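Local coordinates for protein aryl acylamidase (bacterium CSBL00001, PDB 4YJ6) that probably hydrolyses the amide bond of N-acylated aromatic amines, as an aryl acylamidase of the amidase signature family, at residues S260-G265 / A473-E478; R229-A234 / D469-S474; R295-L300 / A456-I461; D383-V388 / D393-P398; G166-V171 / T195-F200. One frame throughout, in Å; residues are numbered along the deposited sequence.

Contact 1. Residues S260-G265 / A473-E478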
# COMPACT_ATOMS: atom_id res chain seq x y z
N SER A 260 16.39 12.91 -5.92
CA SER A 260 17.55 13.62 -5.41
C SER A 260 18.07 13.00 -4.11
O SER A 260 19.22 13.21 -3.74
CB SER A 260 17.26 15.11 -5.20
OG SER A 260 16.40 15.34 -4.08
N ALA A 261 17.22 12.24 -3.44
CA ALA A 261 17.58 11.63 -2.15
C ALA A 261 18.22 10.25 -2.30
O ALA A 261 18.77 9.71 -1.32
CB ALA A 261 16.32 11.51 -1.30
N LEU A 262 18.16 9.66 -3.49
CA LEU A 262 18.61 8.27 -3.66
C LEU A 262 20.08 8.08 -3.28
O LEU A 262 20.42 7.07 -2.67
CB LEU A 262 18.43 7.76 -5.10
CG LEU A 262 16.96 7.66 -5.53
CD1 LEU A 262 16.86 7.51 -7.06
CD2 LEU A 262 16.22 6.55 -4.76
N ALA A 263 20.93 9.04 -3.61
CA ALA A 263 22.37 8.89 -3.34
C ALA A 263 22.84 9.57 -2.06
O ALA A 263 24.05 9.65 -1.81
CB ALA A 263 23.17 9.43 -4.54
N GLN A 264 21.92 10.06 -1.25
CA GLN A 264 22.28 10.91 -0.14
C GLN A 264 22.99 10.17 1.01
O GLN A 264 23.83 10.76 1.69
CB GLN A 264 21.00 11.50 0.40
CG GLN A 264 21.19 12.54 1.41
CD GLN A 264 19.93 13.35 1.55
OE1 GLN A 264 19.36 13.44 2.64
NE2 GLN A 264 19.45 13.93 0.43
N GLY A 265 22.63 8.91 1.23
CA GLY A 265 23.19 8.14 2.34
C GLY A 265 22.59 8.55 3.69
O GLY A 265 21.65 9.36 3.75
N ALA A 473 17.21 6.83 3.36
CA ALA A 473 17.50 5.65 4.20
C ALA A 473 17.15 4.34 3.47
O ALA A 473 17.85 3.32 3.61
CB ALA A 473 16.74 5.76 5.51
N SER A 474 16.03 4.34 2.75
CA SER A 474 15.59 3.16 2.04
C SER A 474 16.62 2.78 0.98
O SER A 474 16.95 1.60 0.84
CB SER A 474 14.23 3.42 1.34
OG SER A 474 13.22 3.69 2.30
N ALA A 475 17.09 3.76 0.21
CA ALA A 475 18.04 3.46 -0.87
C ALA A 475 19.37 3.01 -0.28
O ALA A 475 20.05 2.18 -0.84
CB ALA A 475 18.24 4.66 -1.80
N ALA A 476 19.76 3.62 0.83
CA ALA A 476 21.02 3.23 1.49
C ALA A 476 20.94 1.77 1.95
O ALA A 476 21.89 0.97 1.78
CB ALA A 476 21.28 4.17 2.65
N PHE A 477 19.80 1.40 2.54
CA PHE A 477 19.61 0.02 2.99
C PHE A 477 19.57 -0.92 1.77
O PHE A 477 20.12 -2.01 1.80
CB PHE A 477 18.32 -0.10 3.81
CG PHE A 477 18.09 -1.45 4.39
CD1 PHE A 477 18.72 -1.82 5.57
CD2 PHE A 477 17.25 -2.37 3.75
CE1 PHE A 477 18.53 -3.11 6.11
CE2 PHE A 477 17.03 -3.64 4.28
CZ PHE A 477 17.67 -4.02 5.46
N GLU A 478 18.94 -0.50 0.68
CA GLU A 478 18.82 -1.32 -0.50
C GLU A 478 20.21 -1.66 -1.06
O GLU A 478 20.43 -2.78 -1.53
CB GLU A 478 18.01 -0.54 -1.56
CG GLU A 478 17.72 -1.30 -2.84
CD GLU A 478 16.96 -0.42 -3.82
OE1 GLU A 478 17.35 0.75 -3.98
OE2 GLU A 478 16.00 -0.92 -4.40
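The carbonyl oxygen of Leu262 meets helix 467-480 in two ways: Ala475 CB lies 3.4 Å from Leu262 O, and Arg479 NH1, one helical turn beyond that alanine, donates a hydrogen bond to the same oxygen. A methyl group and a guanidinium of one helix therefore share a single loop carbonyl. The side chain of Leu262 adds an apolar touch to the same methyl. With CG anti to the carbonyl carbon (chi1 -66°), the branch end CD2 reaches 4.1 Å from Ala475 CB, although the CB of Leu262 itself does not head for the helix. CD2 also packs on Ile471, one turn earlier on the helix.

Residues 260-265 lie in the loop between helix 231-241 and strand 270-273, and they touch segment 473-478, near the end of the chain, at two points, Leu262 and Gly265. A type I beta turn from Ala261 to Gln264, with Leu262 and Ala263 at its corners and Gln264 N bonded to Ala261 O at 3.2 Å, brings Gly265 back to the helix. There Gly265 CA sits 4.4 Å from Ala476 CB.

The close approach, 5.4 Å from Gly265 CA to Ala476 CA, is consistent with small residues on both sides: alanines on the helix, a glycine on the loop. Few apolar atoms touch, and the hydrogen bond from Arg479 gives the covered carbonyl of Leu262 a polar partner.

Contact 2. Residues R229-A234 / D469-S474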
# COMPACT_ATOMS: atom_id res chain seq x y z
N ARG A 229 9.70 -2.69 -6.81
CA ARG A 229 10.76 -3.61 -6.40
C ARG A 229 12.03 -2.84 -6.08
O ARG A 229 12.91 -3.39 -5.42
CB ARG A 229 11.08 -4.65 -7.50
CG ARG A 229 9.92 -5.67 -7.70
CD ARG A 229 10.24 -6.78 -8.71
NE ARG A 229 10.50 -6.21 -10.03
CZ ARG A 229 9.55 -5.91 -10.92
NH1 ARG A 229 8.26 -6.18 -10.69
NH2 ARG A 229 9.91 -5.35 -12.06
N THR A 230 12.15 -1.61 -6.57
CA THR A 230 13.32 -0.78 -6.27
C THR A 230 12.91 0.56 -5.68
O THR A 230 11.83 1.07 -5.95
CB THR A 230 14.17 -0.44 -7.51
OG1 THR A 230 13.46 0.51 -8.36
CG2 THR A 230 14.47 -1.70 -8.31
N VAL A 231 13.82 1.13 -4.90
CA VAL A 231 13.55 2.43 -4.31
C VAL A 231 13.54 3.50 -5.39
O VAL A 231 12.71 4.40 -5.34
CB VAL A 231 14.56 2.75 -3.18
CG1 VAL A 231 14.30 4.15 -2.61
CG2 VAL A 231 14.44 1.65 -2.08
N ARG A 232 14.42 3.37 -6.39
CA ARG A 232 14.45 4.33 -7.50
C ARG A 232 13.08 4.37 -8.20
O ARG A 232 12.58 5.44 -8.54
CB ARG A 232 15.54 3.95 -8.53
CG ARG A 232 15.51 4.85 -9.81
CD ARG A 232 16.69 4.51 -10.76
NE ARG A 232 17.94 4.84 -10.06
CZ ARG A 232 18.96 4.00 -9.81
NH1 ARG A 232 18.97 2.73 -10.25
NH2 ARG A 232 20.01 4.46 -9.12
N ASP A 233 12.46 3.22 -8.44
CA ASP A 233 11.17 3.25 -9.14
C ASP A 233 10.13 3.95 -8.27
O ASP A 233 9.20 4.58 -8.79
CB ASP A 233 10.65 1.86 -9.47
CG ASP A 233 11.30 1.27 -10.74
OD1 ASP A 233 12.08 1.99 -11.42
OD2 ASP A 233 11.00 0.11 -11.04
N ALA A 234 10.23 3.78 -6.97
CA ALA A 234 9.26 4.44 -6.09
C ALA A 234 9.48 5.94 -6.13
O ALA A 234 8.53 6.73 -6.13
CB ALA A 234 9.41 3.90 -4.64
N ASP A 469 13.96 11.93 3.48
CA ASP A 469 14.80 11.19 4.45
C ASP A 469 14.46 9.70 4.38
O ASP A 469 15.33 8.83 4.53
CB ASP A 469 14.53 11.67 5.89
CG ASP A 469 15.20 13.00 6.24
OD1 ASP A 469 16.06 13.48 5.47
OD2 ASP A 469 14.86 13.56 7.32
N VAL A 470 13.18 9.40 4.20
CA VAL A 470 12.74 8.00 4.11
C VAL A 470 13.32 7.38 2.83
O VAL A 470 13.83 6.26 2.87
CB VAL A 470 11.22 7.86 4.12
CG1 VAL A 470 10.78 6.38 3.93
CG2 VAL A 470 10.65 8.41 5.44
N ILE A 471 13.23 8.10 1.72
CA ILE A 471 13.82 7.61 0.46
C ILE A 471 15.34 7.39 0.68
O ILE A 471 15.87 6.37 0.29
CB ILE A 471 13.62 8.60 -0.70
CG1 ILE A 471 12.13 8.69 -1.11
CG2 ILE A 471 14.46 8.22 -1.89
CD1 ILE A 471 11.58 7.41 -1.78
N ALA A 472 16.02 8.36 1.28
CA ALA A 472 17.49 8.26 1.42
C ALA A 472 17.87 7.02 2.23
O ALA A 472 18.76 6.22 1.85
CB ALA A 472 18.04 9.50 2.10
N ALA A 473 17.21 6.83 3.36
CA ALA A 473 17.50 5.65 4.20
C ALA A 473 17.15 4.34 3.47
O ALA A 473 17.85 3.32 3.61
CB ALA A 473 16.74 5.76 5.51
N SER A 474 16.03 4.34 2.75
CA SER A 474 15.59 3.16 2.04
C SER A 474 16.62 2.78 0.98
O SER A 474 16.95 1.60 0.84
CB SER A 474 14.23 3.42 1.34
OG SER A 474 13.22 3.69 2.30
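Val231 and Ser474 make the nearest backbone approach of the two segments, CA to CA 6.7 Å, where the N-terminal turn of helix 231-241 meets helix 467-480. Both gamma methyls of Val231 straddle the CB of Ser474: Val231 CG2 stands 3.9 Å from Ser474 CB, and CG1 is almost as near. Because CG1 is anti to the backbone N (chi1 177°), it also reaches across to Ile471, where Val231 CG1 to Ile471 CG2 is 4.1 Å. Both helices lie against the large sheet, Ala234 and Ile471 touching Tyr198 of strand 198-201.

Ser474 OG donates to Val470 O at 2.7 Å from 39° above the carbonyl plane, while Ser474 N reaches that oxygen from the opposite face; Tyr198 OH is bonded to the hydroxyl as well.

Thr230 is the N-cap, its OG1 accepting from Asp233 N over 2.9 Å at an N-H...O angle of 155°. The first-turn amide of Val231 is taken up by Glu478 OE2 of the partner helix, at a helix end where the dipole would probably favour a negative charge.

The valine methyls thus pack on carbons and on the backbone carbonyl oxygens of Ile471 and Ser474, with no polar side-chain atom between, and the buried serine hydroxyl finds its partners beside the interface.

Contact 3. Residues R295-L300 / A456-I461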
# COMPACT_ATOMS: atom_id res chain seq x y z
N ARG A 295 21.29 -2.87 12.14
CA ARG A 295 22.73 -2.76 12.23
C ARG A 295 23.35 -2.45 10.89
O ARG A 295 24.48 -1.97 10.82
CB ARG A 295 23.33 -4.02 12.83
CG ARG A 295 23.11 -4.03 14.36
CD ARG A 295 23.36 -5.35 14.96
NE ARG A 295 23.52 -5.22 16.41
CZ ARG A 295 22.54 -5.29 17.30
NH1 ARG A 295 21.28 -5.49 16.92
NH2 ARG A 295 22.85 -5.19 18.61
N VAL A 296 22.60 -2.66 9.81
CA VAL A 296 23.10 -2.27 8.49
C VAL A 296 23.39 -0.78 8.50
O VAL A 296 24.37 -0.32 7.93
CB VAL A 296 22.10 -2.65 7.38
CG1 VAL A 296 22.54 -2.04 6.00
CG2 VAL A 296 21.97 -4.19 7.31
N PHE A 297 22.54 -0.01 9.20
CA PHE A 297 22.71 1.43 9.20
C PHE A 297 23.94 1.88 10.01
O PHE A 297 24.55 2.88 9.67
CB PHE A 297 21.47 2.09 9.76
CG PHE A 297 20.29 1.97 8.83
CD1 PHE A 297 20.26 2.68 7.64
CD2 PHE A 297 19.22 1.15 9.14
CE1 PHE A 297 19.15 2.55 6.77
CE2 PHE A 297 18.12 1.04 8.27
CZ PHE A 297 18.10 1.75 7.10
N THR A 298 24.29 1.13 11.04
CA THR A 298 25.44 1.52 11.85
C THR A 298 26.71 1.39 10.99
O THR A 298 27.65 2.15 11.16
CB THR A 298 25.60 0.67 13.12
OG1 THR A 298 25.97 -0.66 12.75
CG2 THR A 298 24.35 0.64 13.95
N GLU A 299 26.73 0.44 10.06
CA GLU A 299 27.89 0.29 9.16
C GLU A 299 27.97 1.39 8.12
O GLU A 299 29.03 1.62 7.54
CB GLU A 299 27.85 -1.05 8.46
CG GLU A 299 28.07 -2.20 9.38
CD GLU A 299 29.37 -2.05 10.16
OE1 GLU A 299 30.42 -1.83 9.51
OE2 GLU A 299 29.34 -2.13 11.42
N LEU A 300 26.84 2.05 7.85
CA LEU A 300 26.83 3.16 6.93
C LEU A 300 27.08 4.52 7.57
O LEU A 300 26.91 5.55 6.93
CB LEU A 300 25.50 3.17 6.17
CG LEU A 300 25.21 1.88 5.41
CD1 LEU A 300 23.80 1.94 4.87
CD2 LEU A 300 26.21 1.66 4.26
N ALA A 456 9.72 -10.70 5.20
CA ALA A 456 9.32 -9.82 6.31
C ALA A 456 9.88 -8.44 6.04
O ALA A 456 10.98 -8.29 5.52
CB ALA A 456 9.90 -10.33 7.68
N GLY A 457 9.14 -7.40 6.46
CA GLY A 457 9.59 -6.05 6.23
C GLY A 457 10.02 -5.26 7.45
O GLY A 457 9.60 -5.53 8.59
N MSE A 458 10.88 -4.28 7.20
CA MSE A 458 11.19 -3.28 8.21
C MSE A 458 10.61 -1.92 7.81
O MSE A 458 10.70 -1.54 6.65
CB MSE A 458 12.70 -3.13 8.34
CG MSE A 458 13.05 -1.89 9.09
SE MSE A 458 14.97 -1.99 9.44
CE MSE A 458 15.58 -1.53 7.70
N LEU A 459 9.98 -1.23 8.76
CA LEU A 459 9.40 0.08 8.46
C LEU A 459 10.40 1.15 8.81
O LEU A 459 10.98 1.14 9.90
CB LEU A 459 8.13 0.29 9.30
CG LEU A 459 7.28 1.48 8.82
CD1 LEU A 459 6.69 1.12 7.43
CD2 LEU A 459 6.15 1.76 9.80
N ILE A 460 10.63 2.06 7.87
CA ILE A 460 11.43 3.24 8.12
C ILE A 460 10.48 4.43 8.20
O ILE A 460 9.75 4.70 7.23
CB ILE A 460 12.40 3.46 6.94
CG1 ILE A 460 13.31 2.24 6.77
CG2 ILE A 460 13.20 4.80 7.09
CD1 ILE A 460 14.32 2.36 5.59
N ILE A 461 10.46 5.12 9.34
CA ILE A 461 9.56 6.25 9.52
C ILE A 461 10.36 7.55 9.59
O ILE A 461 11.39 7.62 10.31
CB ILE A 461 8.75 6.09 10.85
CG1 ILE A 461 8.05 4.72 10.92
CG2 ILE A 461 7.73 7.26 11.00
CD1 ILE A 461 7.25 4.48 12.28
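Phe297 swings its ring off the helix with CG anti to the carbonyl carbon (chi1 -69°), while the selenomethionine Met458 leaves the strand with CG anti to the backbone N (chi1 165°) and bends back at its last torsion (chi3 76°). The two side chains come from opposite directions and meet at their ends: Met458 CE lies 3.7 Å from Phe297 CE2, at the ring edge and near its plane. It is the terminal methyl, not the selenium, that does the touching. A second apolar contact follows two residues on, where Ile460 CD1 approaches Phe297 CZ to 4.1 Å at a slant.

Residues 456-461 belong to strand 454-462 of the large mixed sheet of the amidase signature fold, and helix 284-299 packs against one of its faces. Met458 and Ile460 alternate with Gly457 and Leu459, so they share the face that meets the helix. The nearest CA atoms, Phe297 and Ile460, are 11.5 Å apart, and the phenyl ring spans most of that gap, with Leu396 of the adjacent strand against it.

Near the helix end the bonds from residues 298-300 back to 295-297 are weak, but Thr298 OG1 donates to Arg295 O at 2.8 Å, in the carbonyl plane and on a lone pair.

Contact 4. Residues D383-V388 / D393-P398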
# COMPACT_ATOMS: atom_id res chain seq x y z
N ASP A 383 1.62 12.42 19.49
CA ASP A 383 2.61 13.12 20.30
C ASP A 383 3.74 12.15 20.71
O ASP A 383 4.88 12.57 20.88
CB ASP A 383 1.96 13.74 21.55
CG ASP A 383 1.40 15.13 21.28
OD1 ASP A 383 1.82 15.76 20.29
OD2 ASP A 383 0.54 15.57 22.05
N CYS A 384 3.44 10.85 20.81
CA CYS A 384 4.50 9.88 21.12
C CYS A 384 5.45 9.79 19.94
O CYS A 384 6.65 9.74 20.10
CB CYS A 384 3.93 8.50 21.43
SG CYS A 384 3.07 8.41 23.05
N MSE A 385 4.90 9.80 18.73
CA MSE A 385 5.77 9.84 17.55
C MSE A 385 6.60 11.11 17.53
O MSE A 385 7.82 11.08 17.26
CB MSE A 385 4.94 9.83 16.28
CG MSE A 385 4.40 8.52 15.98
SE MSE A 385 5.88 7.37 15.36
CE MSE A 385 4.71 5.81 15.12
N ASN A 386 5.95 12.23 17.81
CA ASN A 386 6.65 13.51 17.78
C ASN A 386 7.80 13.53 18.81
O ASN A 386 8.82 14.16 18.58
CB ASN A 386 5.69 14.67 18.10
CG ASN A 386 4.78 15.02 16.91
OD1 ASN A 386 3.63 15.45 17.09
ND2 ASN A 386 5.27 14.80 15.73
N GLY A 387 7.60 12.88 19.94
CA GLY A 387 8.65 12.84 20.97
C GLY A 387 9.90 12.15 20.44
O GLY A 387 11.02 12.52 20.78
N VAL A 388 9.72 11.13 19.60
CA VAL A 388 10.86 10.51 18.95
C VAL A 388 11.55 11.50 18.01
O VAL A 388 12.77 11.65 18.03
CB VAL A 388 10.42 9.24 18.17
CG1 VAL A 388 11.54 8.72 17.24
CG2 VAL A 388 9.99 8.15 19.18
N ASP A 393 16.37 11.41 13.81
CA ASP A 393 16.10 11.67 12.41
C ASP A 393 15.20 10.61 11.76
O ASP A 393 14.54 10.90 10.78
CB ASP A 393 17.42 11.75 11.62
CG ASP A 393 18.35 12.82 12.17
OD1 ASP A 393 17.92 13.99 12.27
OD2 ASP A 393 19.50 12.50 12.54
N LEU A 394 15.18 9.40 12.29
CA LEU A 394 14.45 8.29 11.68
C LEU A 394 14.05 7.34 12.79
O LEU A 394 14.71 7.31 13.82
CB LEU A 394 15.34 7.50 10.71
CG LEU A 394 15.74 8.15 9.39
CD1 LEU A 394 16.92 7.36 8.79
CD2 LEU A 394 14.55 8.23 8.39
N LEU A 395 13.00 6.57 12.56
CA LEU A 395 12.61 5.51 13.49
C LEU A 395 12.46 4.24 12.68
O LEU A 395 11.84 4.24 11.62
CB LEU A 395 11.29 5.85 14.17
CG LEU A 395 10.65 4.79 15.06
CD1 LEU A 395 11.60 4.47 16.19
CD2 LEU A 395 9.31 5.32 15.57
N LEU A 396 13.06 3.15 13.17
CA LEU A 396 12.93 1.83 12.54
C LEU A 396 12.07 0.93 13.41
O LEU A 396 12.18 0.97 14.64
CB LEU A 396 14.30 1.16 12.40
CG LEU A 396 15.36 1.98 11.69
CD1 LEU A 396 16.69 1.22 11.74
CD2 LEU A 396 14.89 2.23 10.25
N ALA A 397 11.30 0.07 12.78
CA ALA A 397 10.47 -0.91 13.48
C ALA A 397 10.19 -2.03 12.50
O ALA A 397 10.42 -1.87 11.32
CB ALA A 397 9.14 -0.25 13.97
N PRO A 398 9.71 -3.20 12.98
CA PRO A 398 9.21 -4.17 12.01
C PRO A 398 7.95 -3.60 11.39
O PRO A 398 7.17 -2.95 12.09
CB PRO A 398 8.85 -5.41 12.86
CG PRO A 398 9.45 -5.14 14.27
CD PRO A 398 9.48 -3.61 14.37
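Apolar packing carries the interface between helix residues 383-388 and strand residues 393-398, and Leu395 is the one strand residue that meets both partners. The selenium of the selenomethionine Met385 lies 4.0 Å from Leu395 CD2. The chain of Met385 is bent at its second torsion (chi2 -72°), which turns the selenium towards the sheet although CB sets off in another direction, and the two side chains cross at about a right angle. Leu395 extends to meet it with CG anti to the backbone N (chi1 173°). One turn along the helix, Val388 contributes a methyl: Val388 CG1 rests 4.2 Å from Leu395 CB, closer to the backbone of the strand than the selenium contact. The nearest CA pair, Val388 and Leu395, is 7.6 Å apart.

Hydrogen bonding stays within each element or goes to neighbouring strands. In the helix, Gly387 N bonds to Asp383 O at 2.9 Å, while the bonds of Val388 N to Met385 O and Cys384 O are weak. In the strand, Leu395 pairs with Ile461 of strand 454-462, and Leu394 and Leu396 pair with Gly272 on the other flank.

Strand alternation divides the two faces. Leu395 looks to helix 368-389, whereas Leu396 packs on Phe297 and Ala294 of helix 284-299. A helix running through a short connection into a strand, with that strand sandwiched between helices on both faces, is the layered alpha/beta/alpha build of the amidase signature fold.

Contact 5. Residues G166-V171 / T195-F200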
# COMPACT_ATOMS: atom_id res chain seq x y z
N GLY A 166 -3.41 -7.42 -4.27
CA GLY A 166 -3.21 -7.61 -5.70
C GLY A 166 -2.07 -6.76 -6.25
O GLY A 166 -1.30 -7.21 -7.12
N ALA A 167 -1.98 -5.52 -5.78
CA ALA A 167 -0.91 -4.61 -6.20
C ALA A 167 0.46 -5.24 -5.88
O ALA A 167 1.35 -5.35 -6.74
CB ALA A 167 -1.05 -3.26 -5.46
N ALA A 168 0.64 -5.64 -4.62
CA ALA A 168 1.93 -6.16 -4.21
C ALA A 168 2.26 -7.48 -4.93
O ALA A 168 3.39 -7.69 -5.30
CB ALA A 168 1.97 -6.37 -2.69
N ALA A 169 1.27 -8.35 -5.09
CA ALA A 169 1.51 -9.66 -5.70
C ALA A 169 1.99 -9.50 -7.16
O ALA A 169 2.95 -10.14 -7.58
CB ALA A 169 0.22 -10.53 -5.64
N LEU A 170 1.37 -8.61 -7.91
CA LEU A 170 1.85 -8.39 -9.28
C LEU A 170 3.28 -7.88 -9.32
O LEU A 170 4.07 -8.33 -10.14
CB LEU A 170 0.93 -7.41 -10.04
CG LEU A 170 -0.47 -7.94 -10.31
CD1 LEU A 170 -1.29 -6.86 -11.10
CD2 LEU A 170 -0.42 -9.23 -11.13
N VAL A 171 3.62 -6.94 -8.43
CA VAL A 171 4.96 -6.39 -8.40
C VAL A 171 5.97 -7.46 -7.94
O VAL A 171 7.05 -7.56 -8.50
CB VAL A 171 5.02 -5.13 -7.50
CG1 VAL A 171 6.48 -4.62 -7.31
CG2 VAL A 171 4.10 -4.04 -8.15
N THR A 195 5.58 -9.55 0.80
CA THR A 195 5.94 -9.97 -0.57
C THR A 195 7.30 -9.49 -1.05
O THR A 195 7.60 -9.55 -2.25
CB THR A 195 4.88 -9.50 -1.61
OG1 THR A 195 4.79 -8.08 -1.55
CG2 THR A 195 3.53 -10.11 -1.31
N ASN A 196 8.16 -9.03 -0.13
CA ASN A 196 9.52 -8.64 -0.52
C ASN A 196 9.48 -7.48 -1.50
O ASN A 196 10.32 -7.39 -2.37
CB ASN A 196 10.30 -9.83 -1.18
CG ASN A 196 11.79 -9.63 -1.18
OD1 ASN A 196 12.40 -9.49 -0.12
ND2 ASN A 196 12.41 -9.64 -2.36
N THR A 197 8.49 -6.59 -1.36
CA THR A 197 8.46 -5.39 -2.19
C THR A 197 8.56 -4.13 -1.34
O THR A 197 8.46 -4.18 -0.11
CB THR A 197 7.23 -5.38 -3.09
OG1 THR A 197 6.05 -5.63 -2.31
CG2 THR A 197 7.37 -6.49 -4.17
N TYR A 198 8.84 -3.02 -2.01
CA TYR A 198 9.02 -1.75 -1.32
C TYR A 198 7.73 -0.96 -1.38
O TYR A 198 7.21 -0.69 -2.47
CB TYR A 198 10.15 -1.00 -2.01
CG TYR A 198 10.46 0.35 -1.39
CD1 TYR A 198 11.07 0.44 -0.13
CD2 TYR A 198 10.14 1.54 -2.05
CE1 TYR A 198 11.39 1.67 0.42
CE2 TYR A 198 10.43 2.77 -1.50
CZ TYR A 198 11.05 2.84 -0.27
OH TYR A 198 11.33 4.05 0.27
N GLY A 199 7.19 -0.59 -0.22
CA GLY A 199 5.90 0.10 -0.19
C GLY A 199 6.11 1.47 0.41
O GLY A 199 6.52 1.56 1.57
N PHE A 200 5.80 2.53 -0.35
CA PHE A 200 6.07 3.90 0.11
C PHE A 200 4.77 4.62 0.49
O PHE A 200 3.93 4.87 -0.40
CB PHE A 200 6.81 4.74 -0.96
CG PHE A 200 7.34 6.03 -0.40
CD1 PHE A 200 8.61 6.06 0.17
CD2 PHE A 200 6.58 7.18 -0.39
CE1 PHE A 200 9.12 7.23 0.73
CE2 PHE A 200 7.07 8.36 0.16
CZ PHE A 200 8.34 8.37 0.75
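Thr195, just before the residue at which its helix is left, places its hydroxyl against the methyl of Ala168, with Thr195 OG1 to Ala168 CB at 3.5 Å. The helix closes in a Schellman motif before the chain enters strand 198-201 of the large mixed sheet, and the contact packs this turn against helix 165-172. The chi1 of 59° sets Thr195 OG1 between the backbone N and the carbonyl carbon. From there the hydroxyl turns back to its own helix, bonding to Pro191 O.

Asn196 is the residue that leaves helical geometry, with a phi of 62°. Its side chain is directed elsewhere, to Trp483 O.

Thr197 returns to the interface. Its OG1 donates to Thr195 OG1 over 2.9 Å, tying the hydroxyls on the two sides of the turn together, which helps to set the rotation of both side chains, together with the bond from Thr195 OG1 to Pro191 O. That same Thr197 OG1 is 4.2 Å from Ala168 CB, so one alanine methyl fits under a pair of bonded hydroxyls. The other branch makes the apolar contact: Thr197 CG2 lies 3.8 Å from Val171 CG1, where the two side chains cross obliquely. Ala168 and Val171 are three residues apart on the helix and thus present one side to the turn.

Tyr198 begins the strand and takes its side chain off to other neighbours, and Gly199 pairs with Ser445 of strand 443-451. Phe200 ends the segment beside Tyr198: Tyr198 OH lies at the edge of the Phe200 ring, in its plane, 3.4 Å from Phe200 CD1.

Contact 1 is only partly buried, whereas contacts 2 to 5 are buried, with contact 5 nearest the centre of the chain. Contacts 1 and 2 both use helix 467-480, overlapping at Ala473 and Ser474, and are joined by a carboxylate of one on a backbone amide of the other. Contacts 3 and 4 cover opposite faces of adjoining strands, joined by Leu459 N to Ala397 O and Ile461 N to Leu395 O. Contact 5 reaches the same sheet about 24 Å from contact 4, centre to centre. Contacts 3 and 4 are side-chain packing alone; in contact 2 valine methyls also rest on helix carbonyls, a loop carbonyl enters contact 1, and paired threonine hydroxyls enter contact 5.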